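PDB 7OSK: arabinogalactan endo-1,4-beta-galactosidase from Ignisphaera aggregans, which probably hydrolyses internal beta-1,4-galactosidic bonds of arabinogalactan through its calcium-binding glycosyl hydrolase family 53 catalytic domain, the part of a longer protein described here. Local coordinates for residues 43-47 with 335-339; 68-74 with 378-384; 210-214 with 248-253. All coordinates share one frame; numbering follows the deposited sequence.

Contact 1. Residues 43-47 with 335-339; sequences VPGLP and IAALY
Y339 reaches from its helix across to the 43-47 loop, and P47 meets it from the opposite direction. The pyrrolidine lies over one face of the ring in a CH-pi contact: P47 CD sits 4.0 Å from the centroid of the Y339 ring, 23° off the normal and displaced toward the CZ-CE1 rim. At the ring edge, near its plane, P44 O approaches Y339 CE2 at 3.8 Å. The phenol ends in a weak hydrogen bond from Y339 OH to G45 O (2.8 Å). With CG anti to the backbone N (chi1 179°), the ring reaches this type II turn of V43 to L46, whose third position is held by G45 at positive phi. L46 lies on the same side of the ring as P47, nearer its CG end: L46 CD1 rests 4.2 Å from Y339 CG, while L46 CD2 meets I335 CG2 at 3.7 Å, the two aliphatic side chains crossing nearly at right angles. V43 CG2 is 4.1 Å from A336 CB. The loop precedes strand 51-55 and lies beside helix 324-342; V394 packs on V43 and L46, Y395 on L46, and I335 turns to I349 of strand 346-352.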
ATOM      1  N   VAL A  43      15.980 -13.393 -10.084  1.00 33.63           N
ATOM      2  CA  VAL A  43      14.721 -13.953 -10.569  1.00 32.98           C
ATOM      3  C   VAL A  43      14.745 -13.996 -12.099  1.00 32.47           C
ATOM      4  O   VAL A  43      14.567 -12.962 -12.746  1.00 33.35           O
ATOM      5  CB  VAL A  43      13.511 -13.127 -10.089  1.00 30.94           C
ATOM      6  CG1 VAL A  43      12.211 -13.737 -10.595  1.00 28.44           C
ATOM      7  CG2 VAL A  43      13.501 -13.038  -8.570  1.00 30.36           C
ATOM      8  N   PRO A  44      14.970 -15.188 -12.685  1.00 32.75           N
ATOM      9  CA  PRO A  44      15.117 -15.292 -14.143  1.00 30.82           C
ATOM     10  C   PRO A  44      13.922 -14.759 -14.931  1.00 30.17           C
ATOM     11  O   PRO A  44      12.783 -15.133 -14.657  1.00 32.50           O
ATOM     12  CB  PRO A  44      15.271 -16.802 -14.374  1.00 30.39           C
ATOM     13  CG  PRO A  44      15.762 -17.341 -13.089  1.00 30.63           C
ATOM     14  CD  PRO A  44      15.123 -16.501 -12.032  1.00 32.73           C
ATOM     15  N   GLY A  45      14.190 -13.889 -15.900  1.00 29.48           N
ATOM     16  CA  GLY A  45      13.164 -13.417 -16.812  1.00 28.61           C
ATOM     17  C   GLY A  45      12.325 -12.275 -16.274  1.00 30.44           C
ATOM     18  O   GLY A  45      11.336 -11.885 -16.895  1.00 30.33           O
ATOM     19  N   LEU A  46      12.714 -11.734 -15.125  1.00 31.04           N
ATOM     20  CA  LEU A  46      11.954 -10.658 -14.494  1.00 29.34           C
ATOM     21  C   LEU A  46      12.023  -9.377 -15.337  1.00 27.74           C
ATOM     22  O   LEU A  46      13.113  -8.849 -15.563  1.00 28.41           O
ATOM     23  CB  LEU A  46      12.481 -10.396 -13.080  1.00 28.33           C
ATOM     24  CG  LEU A  46      11.672  -9.429 -12.211  1.00 27.39           C
ATOM     25  CD1 LEU A  46      10.266  -9.953 -11.953  1.00 25.53           C
ATOM     26  CD2 LEU A  46      12.390  -9.178 -10.897  1.00 30.15           C
ATOM     27  N   PRO A  47      10.862  -8.875 -15.809  1.00 27.50           N
ATOM     28  CA  PRO A  47      10.842  -7.651 -16.627  1.00 28.53           C
ATOM     29  C   PRO A  47      11.455  -6.440 -15.923  1.00 30.37           C
ATOM     30  O   PRO A  47      11.343  -6.324 -14.704  1.00 31.29           O
ATOM     31  CB  PRO A  47       9.348  -7.420 -16.881  1.00 27.99           C
ATOM     32  CG  PRO A  47       8.724  -8.753 -16.730  1.00 27.33           C
ATOM     33  CD  PRO A  47       9.511  -9.452 -15.671  1.00 27.35           C
ATOM     34  N   ILE A 335       8.466 -11.848  -5.089  1.00 25.24           N
ATOM     35  CA  ILE A 335       8.596 -11.375  -6.465  1.00 25.31           C
ATOM     36  C   ILE A 335       8.668 -12.567  -7.412  1.00 25.93           C
ATOM     37  O   ILE A 335       8.046 -12.570  -8.476  1.00 24.76           O
ATOM     38  CB  ILE A 335       9.849 -10.482  -6.646  1.00 25.92           C
ATOM     39  CG1 ILE A 335       9.676  -9.175  -5.861  1.00 26.91           C
ATOM     40  CG2 ILE A 335      10.103 -10.192  -8.131  1.00 25.38           C
ATOM     41  CD1 ILE A 335      10.849  -8.204  -5.965  1.00 26.64           C
ATOM     42  N   ALA A 336       9.432 -13.579  -7.017  1.00 24.55           N
ATOM     43  CA  ALA A 336       9.578 -14.783  -7.822  1.00 25.73           C
ATOM     44  C   ALA A 336       8.254 -15.534  -7.913  1.00 25.21           C
ATOM     45  O   ALA A 336       7.813 -15.901  -9.001  1.00 25.43           O
ATOM     46  CB  ALA A 336      10.658 -15.679  -7.240  1.00 26.66           C
ATOM     47  N   ALA A 337       7.627 -15.757  -6.763  1.00 26.38           N
ATOM     48  CA  ALA A 337       6.358 -16.474  -6.708  1.00 25.27           C
ATOM     49  C   ALA A 337       5.294 -15.776  -7.547  1.00 24.79           C
ATOM     50  O   ALA A 337       4.529 -16.425  -8.256  1.00 26.28           O
ATOM     51  CB  ALA A 337       5.890 -16.606  -5.270  1.00 24.64           C
ATOM     52  N   LEU A 338       5.248 -14.451  -7.463  1.00 23.61           N
ATOM     53  CA  LEU A 338       4.251 -13.683  -8.194  1.00 24.75           C
ATOM     54  C   LEU A 338       4.454 -13.785  -9.702  1.00 25.63           C
ATOM     55  O   LEU A 338       3.493 -13.961 -10.451  1.00 24.87           O
ATOM     56  CB  LEU A 338       4.286 -12.215  -7.762  1.00 24.55           C
ATOM     57  CG  LEU A 338       3.338 -11.281  -8.522  1.00 24.04           C
ATOM     58  CD1 LEU A 338       1.900 -11.778  -8.454  1.00 23.53           C
ATOM     59  CD2 LEU A 338       3.439  -9.864  -7.978  1.00 22.84           C
ATOM     60  N   TYR A 339       5.702 -13.675 -10.146  1.00 24.99           N
ATOM     61  CA  TYR A 339       6.000 -13.667 -11.575  1.00 25.14           C
ATOM     62  C   TYR A 339       5.929 -15.064 -12.182  1.00 25.43           C
ATOM     63  O   TYR A 339       5.453 -15.234 -13.305  1.00 26.40           O
ATOM     64  CB  TYR A 339       7.384 -13.064 -11.832  1.00 24.99           C
ATOM     65  CG  TYR A 339       7.761 -13.044 -13.297  1.00 26.77           C
ATOM     66  CD1 TYR A 339       6.930 -12.450 -14.238  1.00 27.18           C
ATOM     67  CD2 TYR A 339       8.948 -13.616 -13.740  1.00 27.72           C
ATOM     68  CE1 TYR A 339       7.266 -12.430 -15.581  1.00 26.99           C
ATOM     69  CE2 TYR A 339       9.294 -13.599 -15.081  1.00 28.14           C
ATOM     70  CZ  TYR A 339       8.448 -13.006 -15.997  1.00 27.61           C
ATOM     71  OH  TYR A 339       8.784 -12.985 -17.332  1.00 26.14           O
TER

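Contact 2. Residues 68-74 with 378-384; sequences KYYDENG and FDFNGRA
Y69 points the edge of its ring at the face of F378 in a T-shaped (edge-to-face) pair, centroids 5.1 Å apart and planes at 71°. Y69 CD1 stands above the centre of the phenyl ring, 3.9 Å from F378 CD2, and Y70 O lies at the edge of that same ring. The Y70 ring is met at its own edge by the backbone of G382, with N381 O coming in obliquely, 3.5 Å from Y70 CD1. On the R383 guanidinium, N73 O and G74 CA lie over one face, both toward the rim, while E72 O accepts a hydrogen bond from R383 NH2 (3.0 Å), tilted 24° from the guanidinium plane. With CG anti to the backbone N (chi1 176°) and the chain extended to NE, R383 lies along the type I turn from D71 to G74. A single beta bridge, Y70 with R383, joins a loop after strand 51-55 to the loop after strand 346-352, first and last strands and neighbours in the closed TIM barrel: Y70 N donates to G382 O (2.9 Å) and A384 N to Y70 O (2.8 Å). The calcium site is near, the F378 side chain being about 9 Å from that of E373. D379 OD1 accepts from R383 N at 2.8 Å, just after the type I turn of D379 to G382. L79 and I82 of helix 79-85 pack on Y69 and F378, and Y69 OH is hydrogen-bonded to T355 O.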
ATOM      1  N   LYS A  68      15.740  11.857   9.404  1.00 21.98           N
ATOM      2  CA  LYS A  68      16.756  11.781   8.357  1.00 24.45           C
ATOM      3  C   LYS A  68      16.957  10.353   7.858  1.00 24.36           C
ATOM      4  O   LYS A  68      16.973   9.408   8.646  1.00 23.79           O
ATOM      5  CB  LYS A  68      18.088  12.336   8.871  1.00 26.47           C
ATOM      6  CG  LYS A  68      18.050  13.809   9.255  1.00 25.77           C
ATOM      7  CD  LYS A  68      19.377  14.254   9.858  1.00 27.64           C
ATOM      8  CE  LYS A  68      19.376  15.737  10.197  1.00 28.20           C
ATOM      9  NZ  LYS A  68      19.240  16.595   8.986  1.00 30.13           N
ATOM     10  N   TYR A  69      17.117  10.211   6.544  1.00 26.32           N
ATOM     11  CA  TYR A  69      17.391   8.920   5.918  1.00 25.16           C
ATOM     12  C   TYR A  69      18.823   8.869   5.394  1.00 28.96           C
ATOM     13  O   TYR A  69      19.324   9.847   4.834  1.00 28.45           O
ATOM     14  CB  TYR A  69      16.410   8.652   4.776  1.00 24.53           C
ATOM     15  CG  TYR A  69      14.988   8.432   5.233  1.00 23.63           C
ATOM     16  CD1 TYR A  69      14.538   7.164   5.578  1.00 20.67           C
ATOM     17  CD2 TYR A  69      14.095   9.489   5.319  1.00 20.59           C
ATOM     18  CE1 TYR A  69      13.241   6.957   5.996  1.00 19.42           C
ATOM     19  CE2 TYR A  69      12.795   9.292   5.737  1.00 21.16           C
ATOM     20  CZ  TYR A  69      12.372   8.025   6.074  1.00 20.10           C
ATOM     21  OH  TYR A  69      11.076   7.826   6.490  1.00 18.66           O
ATOM     22  N   TYR A  70      19.470   7.721   5.577  1.00 29.52           N
ATOM     23  CA  TYR A  70      20.856   7.534   5.161  1.00 32.66           C
ATOM     24  C   TYR A  70      20.984   6.348   4.205  1.00 32.30           C
ATOM     25  O   TYR A  70      20.283   5.345   4.346  1.00 29.75           O
ATOM     26  CB  TYR A  70      21.753   7.332   6.385  1.00 31.48           C
ATOM     27  CG  TYR A  70      21.660   8.460   7.389  1.00 29.74           C
ATOM     28  CD1 TYR A  70      20.650   8.487   8.340  1.00 26.77           C
ATOM     29  CD2 TYR A  70      22.582   9.497   7.383  1.00 30.28           C
ATOM     30  CE1 TYR A  70      20.561   9.516   9.256  1.00 27.14           C
ATOM     31  CE2 TYR A  70      22.499  10.528   8.295  1.00 27.90           C
ATOM     32  CZ  TYR A  70      21.489  10.533   9.229  1.00 25.54           C
ATOM     33  OH  TYR A  70      21.404  11.560  10.141  1.00 26.78           O
ATOM     34  N   ASP A  71      21.883   6.475   3.233  1.00 34.26           N
ATOM     35  CA  ASP A  71      22.066   5.451   2.208  1.00 35.97           C
ATOM     36  C   ASP A  71      22.850   4.258   2.750  1.00 36.81           C
ATOM     37  O   ASP A  71      23.104   4.165   3.951  1.00 35.29           O
ATOM     38  CB  ASP A  71      22.780   6.045   0.991  1.00 35.45           C
ATOM     39  CG  ASP A  71      24.171   6.550   1.321  1.00 37.89           C
ATOM     40  OD1 ASP A  71      24.484   6.681   2.523  1.00 41.72           O
ATOM     41  OD2 ASP A  71      24.950   6.821   0.383  1.00 36.68           O
ATOM     42  N   GLU A  72      23.237   3.354   1.853  1.00 39.86           N
ATOM     43  CA  GLU A  72      23.961   2.145   2.232  1.00 42.89           C
ATOM     44  C   GLU A  72      25.271   2.476   2.944  1.00 43.86           C
ATOM     45  O   GLU A  72      25.704   1.743   3.835  1.00 45.26           O
ATOM     46  CB  GLU A  72      24.240   1.286   0.994  1.00 45.21           C
ATOM     47  CG  GLU A  72      24.965  -0.031   1.273  1.00 49.28           C
ATOM     48  CD  GLU A  72      24.101  -1.047   2.007  1.00 54.33           C
ATOM     49  OE1 GLU A  72      22.933  -0.733   2.320  1.00 49.52           O
ATOM     50  OE2 GLU A  72      24.593  -2.167   2.267  1.00 54.78           O
ATOM     51  N   ASN A  73      25.896   3.579   2.549  1.00 41.54           N
ATOM     52  CA  ASN A  73      27.150   4.003   3.159  1.00 43.20           C
ATOM     53  C   ASN A  73      26.926   4.723   4.488  1.00 41.49           C
ATOM     54  O   ASN A  73      27.854   4.884   5.280  1.00 41.99           O
ATOM     55  CB  ASN A  73      27.926   4.904   2.198  1.00 43.47           C
ATOM     56  CG  ASN A  73      28.493   4.142   1.016  1.00 45.36           C
ATOM     57  OD1 ASN A  73      28.938   3.001   1.153  1.00 46.56           O
ATOM     58  ND2 ASN A  73      28.477   4.768  -0.155  1.00 47.19           N
ATOM     59  N   GLY A  74      25.691   5.156   4.726  1.00 39.58           N
ATOM     60  CA  GLY A  74      25.323   5.771   5.990  1.00 37.63           C
ATOM     61  C   GLY A  74      25.424   7.285   5.992  1.00 36.02           C
ATOM     62  O   GLY A  74      25.467   7.905   7.057  1.00 35.11           O
ATOM     63  N   PHE A 378      14.595   0.381   6.580  1.00 23.33           N
ATOM     64  CA  PHE A 378      15.644   1.196   7.186  1.00 22.33           C
ATOM     65  C   PHE A 378      15.742   0.835   8.664  1.00 23.09           C
ATOM     66  O   PHE A 378      14.745   0.435   9.266  1.00 24.17           O
ATOM     67  CB  PHE A 378      15.344   2.689   7.028  1.00 21.17           C
ATOM     68  CG  PHE A 378      15.296   3.156   5.602  1.00 21.26           C
ATOM     69  CD1 PHE A 378      14.165   2.951   4.830  1.00 21.91           C
ATOM     70  CD2 PHE A 378      16.376   3.816   5.037  1.00 25.64           C
ATOM     71  CE1 PHE A 378      14.115   3.384   3.517  1.00 20.85           C
ATOM     72  CE2 PHE A 378      16.332   4.252   3.724  1.00 23.97           C
ATOM     73  CZ  PHE A 378      15.199   4.036   2.964  1.00 22.67           C
ATOM     74  N   ASP A 379      16.927   0.973   9.254  1.00 23.53           N
ATOM     75  CA  ASP A 379      17.082   0.677  10.676  1.00 24.59           C
ATOM     76  C   ASP A 379      16.623   1.861  11.524  1.00 23.58           C
ATOM     77  O   ASP A 379      16.141   2.864  10.996  1.00 22.68           O
ATOM     78  CB  ASP A 379      18.533   0.295  11.012  1.00 28.30           C
ATOM     79  CG  ASP A 379      19.537   1.396  10.698  1.00 26.34           C
ATOM     80  OD1 ASP A 379      19.197   2.596  10.789  1.00 25.63           O
ATOM     81  OD2 ASP A 379      20.691   1.046  10.371  1.00 25.62           O
ATOM     82  N   PHE A 380      16.784   1.739  12.837  1.00 22.86           N
ATOM     83  CA  PHE A 380      16.291   2.745  13.771  1.00 25.29           C
ATOM     84  C   PHE A 380      17.016   4.073  13.595  1.00 25.18           C
ATOM     85  O   PHE A 380      16.459   5.137  13.866  1.00 24.66           O
ATOM     86  CB  PHE A 380      16.443   2.245  15.210  1.00 24.62           C
ATOM     87  CG  PHE A 380      15.839   0.887  15.446  1.00 25.18           C
ATOM     88  CD1 PHE A 380      14.794   0.434  14.657  1.00 25.53           C
ATOM     89  CD2 PHE A 380      16.316   0.061  16.450  1.00 25.62           C
ATOM     90  CE1 PHE A 380      14.237  -0.813  14.865  1.00 26.75           C
ATOM     91  CE2 PHE A 380      15.759  -1.189  16.665  1.00 24.99           C
ATOM     92  CZ  PHE A 380      14.720  -1.625  15.871  1.00 25.83           C
ATOM     93  N   ASN A 381      18.259   4.006  13.132  1.00 26.46           N
ATOM     94  CA  ASN A 381      19.052   5.204  12.895  1.00 28.01           C
ATOM     95  C   ASN A 381      18.767   5.810  11.521  1.00 25.85           C
ATOM     96  O   ASN A 381      19.430   6.758  11.099  1.00 25.50           O
ATOM     97  CB  ASN A 381      20.540   4.883  13.036  1.00 27.19           C
ATOM     98  CG  ASN A 381      20.889   4.347  14.412  1.00 27.65           C
ATOM     99  OD1 ASN A 381      20.343   4.794  15.422  1.00 26.64           O
ATOM    100  ND2 ASN A 381      21.799   3.380  14.457  1.00 27.04           N
ATOM    101  N   GLY A 382      17.774   5.258  10.830  1.00 26.47           N
ATOM    102  CA  GLY A 382      17.342   5.792   9.552  1.00 24.31           C
ATOM    103  C   GLY A 382      18.227   5.369   8.397  1.00 25.02           C
ATOM    104  O   GLY A 382      18.067   5.851   7.278  1.00 29.65           O
ATOM    105  N   ARG A 383      19.162   4.464   8.668  1.00 25.25           N
ATOM    106  CA  ARG A 383      20.093   4.000   7.648  1.00 27.18           C
ATOM    107  C   ARG A 383      19.499   2.843   6.851  1.00 27.89           C
ATOM    108  O   ARG A 383      18.825   1.972   7.402  1.00 25.99           O
ATOM    109  CB  ARG A 383      21.416   3.585   8.294  1.00 28.45           C
ATOM    110  CG  ARG A 383      22.431   2.991   7.336  1.00 30.28           C
ATOM    111  CD  ARG A 383      23.777   2.832   8.020  1.00 33.55           C
ATOM    112  NE  ARG A 383      24.782   2.245   7.138  1.00 40.07           N
ATOM    113  CZ  ARG A 383      26.086   2.224   7.397  1.00 41.06           C
ATOM    114  NH1 ARG A 383      26.558   2.766   8.513  1.00 40.53           N
ATOM    115  NH2 ARG A 383      26.924   1.666   6.534  1.00 41.40           N
ATOM    116  N   ALA A 384      19.751   2.848   5.545  1.00 28.95           N
ATOM    117  CA  ALA A 384      19.215   1.826   4.655  1.00 28.41           C
ATOM    118  C   ALA A 384      19.765   0.448   5.001  1.00 29.08           C
ATOM    119  O   ALA A 384      20.976   0.245   5.059  1.00 30.98           O
ATOM    120  CB  ALA A 384      19.535   2.171   3.207  1.00 29.11           C
TER

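Contact 3. Residues 210-214 with 248-253; sequences VGLLK and LINSGV
V210 and V253 carry much of the apolar packing, their side chains crossing at a slant with V210 CG1 3.6 Å from V253 CG2. The two methyls of V210 divide the work: CG1, anti to the backbone N (chi1 170°), turns to V253, while V210 CG2 lies against S251 CB at 3.7 Å. Deeper in, L213 and L248 meet through single methyls, L213 CD2 on L248 CD1 at 3.7 Å, with the side chains about perpendicular; V253 CG1 also approaches L213 CD2 at 4.2 Å. The polar part is one hydrogen bond, from K214 NZ to S251 O (2.7 Å); NZ meets the oxygen in the plane of its carbonyl, with a C=O...N angle of 153°. Extended beyond CG, the lysine chain runs along the loop, and K214 CE comes within 3.5 Å of G252 C. The hydroxyl of S251 is engaged elsewhere, hydrogen-bonded to R247 O and W206 NE1, and thereby links the end of one helix to the start of the other. Backbone bonds close the end of helix 238-250: G252, at positive phi, returns its N to I249 O at 3.1 Å, and V253 N makes a weak bond to L248 O. This is a Schellman motif, here packed against helix 206-223 on the outer layer of a TIM barrel, just before strand 257-261 begins.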
ATOM      1  N   VAL A 210     -21.751  -1.093  -4.817  1.00 23.16           N
ATOM      2  CA  VAL A 210     -21.318  -0.987  -6.211  1.00 22.23           C
ATOM      3  C   VAL A 210     -21.562   0.412  -6.767  1.00 19.81           C
ATOM      4  O   VAL A 210     -20.809   0.894  -7.612  1.00 19.43           O
ATOM      5  CB  VAL A 210     -22.039  -2.021  -7.099  1.00 20.36           C
ATOM      6  CG1 VAL A 210     -21.778  -1.750  -8.580  1.00 22.15           C
ATOM      7  CG2 VAL A 210     -21.589  -3.424  -6.737  1.00 20.88           C
ATOM      8  N   GLY A 211     -22.625   1.055  -6.304  1.00 22.25           N
ATOM      9  CA  GLY A 211     -22.925   2.410  -6.721  1.00 19.15           C
ATOM     10  C   GLY A 211     -21.826   3.368  -6.301  1.00 22.15           C
ATOM     11  O   GLY A 211     -21.400   4.216  -7.084  1.00 22.62           O
ATOM     12  N   LEU A 212     -21.367   3.230  -5.061  1.00 22.98           N
ATOM     13  CA  LEU A 212     -20.298   4.073  -4.540  1.00 20.68           C
ATOM     14  C   LEU A 212     -18.967   3.731  -5.196  1.00 20.11           C
ATOM     15  O   LEU A 212     -18.156   4.614  -5.470  1.00 20.10           O
ATOM     16  CB  LEU A 212     -20.188   3.922  -3.020  1.00 19.87           C
ATOM     17  CG  LEU A 212     -21.360   4.485  -2.212  1.00 23.00           C
ATOM     18  CD1 LEU A 212     -21.226   4.125  -0.740  1.00 22.94           C
ATOM     19  CD2 LEU A 212     -21.457   5.993  -2.381  1.00 22.04           C
ATOM     20  N   LEU A 213     -18.745   2.447  -5.444  1.00 21.58           N
ATOM     21  CA  LEU A 213     -17.512   2.002  -6.076  1.00 20.34           C
ATOM     22  C   LEU A 213     -17.443   2.535  -7.503  1.00 21.69           C
ATOM     23  O   LEU A 213     -16.410   3.042  -7.938  1.00 21.98           O
ATOM     24  CB  LEU A 213     -17.424   0.473  -6.063  1.00 19.86           C
ATOM     25  CG  LEU A 213     -16.049  -0.165  -5.840  1.00 21.20           C
ATOM     26  CD1 LEU A 213     -15.397   0.323  -4.555  1.00 20.85           C
ATOM     27  CD2 LEU A 213     -16.189  -1.678  -5.809  1.00 17.85           C
ATOM     28  N   LYS A 214     -18.556   2.431  -8.225  1.00 21.22           N
ATOM     29  CA  LYS A 214     -18.643   2.951  -9.586  1.00 19.25           C
ATOM     30  C   LYS A 214     -18.499   4.470  -9.627  1.00 19.22           C
ATOM     31  O   LYS A 214     -17.873   5.015 -10.534  1.00 20.36           O
ATOM     32  CB  LYS A 214     -19.973   2.548 -10.225  1.00 20.96           C
ATOM     33  CG  LYS A 214     -20.034   1.104 -10.699  1.00 20.91           C
ATOM     34  CD  LYS A 214     -21.375   0.801 -11.351  1.00 20.45           C
ATOM     35  CE  LYS A 214     -21.408  -0.599 -11.937  1.00 21.90           C
ATOM     36  NZ  LYS A 214     -22.736  -0.924 -12.523  1.00 21.99           N
ATOM     37  N   LEU A 248     -18.379  -8.752  -8.445  1.00 19.91           N
ATOM     38  CA  LEU A 248     -17.972  -7.389  -8.762  1.00 20.99           C
ATOM     39  C   LEU A 248     -17.971  -7.156 -10.272  1.00 18.99           C
ATOM     40  O   LEU A 248     -18.527  -6.174 -10.761  1.00 17.94           O
ATOM     41  CB  LEU A 248     -16.585  -7.098  -8.180  1.00 21.81           C
ATOM     42  CG  LEU A 248     -16.264  -5.637  -7.856  1.00 20.69           C
ATOM     43  CD1 LEU A 248     -17.143  -5.130  -6.721  1.00 20.75           C
ATOM     44  CD2 LEU A 248     -14.794  -5.483  -7.502  1.00 20.03           C
ATOM     45  N   ILE A 249     -17.338  -8.069 -11.002  1.00 19.90           N
ATOM     46  CA  ILE A 249     -17.295  -7.998 -12.458  1.00 19.36           C
ATOM     47  C   ILE A 249     -18.707  -8.044 -13.041  1.00 19.78           C
ATOM     48  O   ILE A 249     -19.039  -7.275 -13.941  1.00 21.84           O
ATOM     49  CB  ILE A 249     -16.440  -9.147 -13.046  1.00 20.09           C
ATOM     50  CG1 ILE A 249     -14.964  -8.921 -12.691  1.00 21.26           C
ATOM     51  CG2 ILE A 249     -16.629  -9.259 -14.565  1.00 18.49           C
ATOM     52  CD1 ILE A 249     -14.012  -9.989 -13.204  1.00 21.62           C
ATOM     53  N   ASN A 250     -19.534  -8.943 -12.519  1.00 19.51           N
ATOM     54  CA  ASN A 250     -20.913  -9.070 -12.979  1.00 21.06           C
ATOM     55  C   ASN A 250     -21.751  -7.827 -12.677  1.00 20.42           C
ATOM     56  O   ASN A 250     -22.765  -7.589 -13.331  1.00 20.38           O
ATOM     57  CB  ASN A 250     -21.572 -10.299 -12.344  1.00 20.29           C
ATOM     58  CG  ASN A 250     -21.049 -11.606 -12.915  1.00 20.56           C
ATOM     59  OD1 ASN A 250     -20.597 -11.665 -14.058  1.00 23.00           O
ATOM     60  ND2 ASN A 250     -21.117 -12.665 -12.119  1.00 20.47           N
ATOM     61  N   SER A 251     -21.325  -7.039 -11.692  1.00 20.20           N
ATOM     62  CA  SER A 251     -22.066  -5.843 -11.292  1.00 19.56           C
ATOM     63  C   SER A 251     -21.750  -4.638 -12.179  1.00 20.89           C
ATOM     64  O   SER A 251     -22.331  -3.565 -12.006  1.00 20.93           O
ATOM     65  CB  SER A 251     -21.767  -5.494  -9.833  1.00 18.61           C
ATOM     66  OG  SER A 251     -22.261  -6.491  -8.956  1.00 23.13           O
ATOM     67  N   GLY A 252     -20.832  -4.819 -13.122  1.00 18.95           N
ATOM     68  CA  GLY A 252     -20.477  -3.765 -14.054  1.00 19.19           C
ATOM     69  C   GLY A 252     -19.315  -2.913 -13.583  1.00 19.74           C
ATOM     70  O   GLY A 252     -18.958  -1.929 -14.233  1.00 19.58           O
ATOM     71  N   VAL A 253     -18.724  -3.286 -12.453  1.00 19.65           N
ATOM     72  CA  VAL A 253     -17.574  -2.561 -11.929  1.00 21.11           C
ATOM     73  C   VAL A 253     -16.360  -2.811 -12.817  1.00 18.14           C
ATOM     74  O   VAL A 253     -15.840  -3.926 -12.878  1.00 16.66           O
ATOM     75  CB  VAL A 253     -17.249  -2.968 -10.473  1.00 19.53           C
ATOM     76  CG1 VAL A 253     -15.997  -2.251  -9.973  1.00 17.90           C
ATOM     77  CG2 VAL A 253     -18.425  -2.661  -9.565  1.00 19.54           C
TER

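Overall arrangement
From the N terminus, the 43-47 loop comes first, and its contact with 335-339 (contact 1) joins the approach to the first strand, 51-55, to helix 324-342, which precedes the last strand, 346-352. Residues 68-74 follow helix 59-65 and pair with 378-384, beyond strand 346-352, so contact 2 crosses contact 1 along the chain and also joins the beginning of the barrel to its end. Contact 3 is local by comparison: 210-214 and 248-253 connect successive outer helices around strand 228-234, within the spans of both others. Contacts 2 and 3 lie on opposite sides of the chain's centre, their centres 44 Å apart, and none of the three touches another.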